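Local structure of glutathione S-transferase family protein (Pseudomonas putida, 3LXZ) at the interface of chains A and B. The protein probably catalyses the conjugation of reduced glutathione to a wide range of hydrophobic electrophiles. Coordinates in Å, arbitrary orientation; residue numbers count along the deposited sequence, not the author numbering. Chains: chain A/B, Glutathione S-transferase family protein.

The interface of chains A and B. Residues chain A 57, 69, 72-73; chain B 84-85, 87-88.
B:Phe85, in the first turn of helix 84-106, packs against the N-terminal domain of the partner at the two-fold interface of the deposited dimer: its ring turns one face to A:His57 CB, while A:Tyr69 meets its CA, CB and CD1 from the rim. The evidence for a CH-pi contact is that A:His57 CB lies over that face of the phenyl ring, 3.6 Å from its centroid and displaced toward the rim. The two side chains run past each other in opposite directions, so the imidazole ends up beside the root of the phenylalanine, with ND1 3.8 Å from B:Phe85 CB. A:Tyr69 crosses B:Phe85 obliquely and touches with its ring edge: CE1 stands 3.6 Å from B:Phe85 CA, while B:Pro84 O and B:Phe85 N lie in the plane of the phenol at that edge.

B:Pro84 CB packs 3.6 Å from the methyl CG2 of A:Thr73 and against A:Gln72 CG, whose chain crosses it at about a right angle. Where the A:Gln72 and B:Gln87 side chains cross, also at about a right angle, their modelled OE1 atoms stand 3.1 Å apart, a clash of two acceptors. A flipped amide could relieve it, but the near head-on approach would leave any resulting hydrogen bond bent.

Torsions place these groups. CG is anti to the backbone N in A:Tyr69 (chi1 -179°) and in B:Phe85 (chi1 -173°), whereas A:Gln72 bends at chi2 to bring its amide toward B:Gln87. Behind the contact, A:Thr73 (chi1 61°) puts OG1 in the cleft flanked by its own N and C, and CG2 opposite the carbonyl carbon, facing the proline. The same hydroxyl sits over one face of the tyrosine ring and donates to A:Tyr69 O at 2.9 Å, from above the carbonyl plane.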
# COMPACT_ATOMS: atom_id res chain seq x y z
N HIS A 57 -9.65 -3.39 21.42
CA HIS A 57 -8.67 -2.29 21.55
C HIS A 57 -9.00 -1.04 20.73
O HIS A 57 -8.31 -0.01 20.85
CB HIS A 57 -7.26 -2.79 21.22
CG HIS A 57 -6.86 -4.01 21.99
ND1 HIS A 57 -6.70 -5.25 21.39
CD2 HIS A 57 -6.61 -4.20 23.31
CE1 HIS A 57 -6.35 -6.14 22.31
NE2 HIS A 57 -6.30 -5.52 23.48
N TYR A 69 -3.46 -8.35 11.19
CA TYR A 69 -3.94 -8.42 12.57
C TYR A 69 -4.73 -9.70 12.80
O TYR A 69 -4.50 -10.38 13.78
CB TYR A 69 -4.81 -7.22 12.90
CG TYR A 69 -5.32 -7.23 14.33
CD1 TYR A 69 -4.53 -6.83 15.39
CD2 TYR A 69 -6.63 -7.62 14.60
CE1 TYR A 69 -5.02 -6.82 16.71
CE2 TYR A 69 -7.13 -7.64 15.91
CZ TYR A 69 -6.31 -7.23 16.95
OH TYR A 69 -6.81 -7.22 18.23
N GLN A 72 -2.39 -12.87 13.05
CA GLN A 72 -1.62 -12.78 14.26
C GLN A 72 -2.43 -13.15 15.50
O GLN A 72 -1.91 -13.82 16.40
CB GLN A 72 -1.19 -11.33 14.40
CG GLN A 72 -0.46 -11.03 15.63
CD GLN A 72 0.96 -10.86 15.33
OE1 GLN A 72 1.47 -9.72 15.29
NE2 GLN A 72 1.63 -11.98 15.01
N THR A 73 -3.68 -12.72 15.55
CA THR A 73 -4.44 -12.75 16.80
C THR A 73 -5.51 -13.84 16.85
O THR A 73 -5.95 -14.22 17.94
CB THR A 73 -5.10 -11.40 17.14
OG1 THR A 73 -6.03 -11.00 16.11
CG2 THR A 73 -4.02 -10.32 17.36
N PRO B 84 0.04 -6.91 19.59
CA PRO B 84 -0.36 -7.02 18.21
C PRO B 84 -1.24 -5.89 17.74
O PRO B 84 -1.14 -5.48 16.58
CB PRO B 84 -1.12 -8.37 18.16
CG PRO B 84 -0.64 -9.11 19.34
CD PRO B 84 -0.43 -8.07 20.38
N PHE B 85 -2.13 -5.39 18.59
CA PHE B 85 -2.90 -4.24 18.16
C PHE B 85 -2.02 -3.01 17.91
O PHE B 85 -2.20 -2.30 16.89
CB PHE B 85 -4.03 -3.88 19.13
CG PHE B 85 -4.94 -2.81 18.60
CD1 PHE B 85 -6.00 -3.14 17.77
CD2 PHE B 85 -4.71 -1.47 18.89
CE1 PHE B 85 -6.86 -2.14 17.27
CE2 PHE B 85 -5.55 -0.47 18.38
CZ PHE B 85 -6.62 -0.82 17.56
N GLN B 87 1.08 -2.94 17.04
CA GLN B 87 1.85 -3.19 15.79
C GLN B 87 1.01 -2.88 14.55
O GLN B 87 1.48 -2.28 13.59
CB GLN B 87 2.34 -4.64 15.71
CG GLN B 87 3.52 -4.96 16.59
CD GLN B 87 3.82 -6.42 16.67
OE1 GLN B 87 3.18 -7.24 16.02
NE2 GLN B 87 4.83 -6.77 17.46
N ALA B 88 -0.24 -3.33 14.58
CA ALA B 88 -1.20 -3.05 13.52
C ALA B 88 -1.44 -1.54 13.40
O ALA B 88 -1.49 -1.00 12.30
CB ALA B 88 -2.48 -3.82 13.73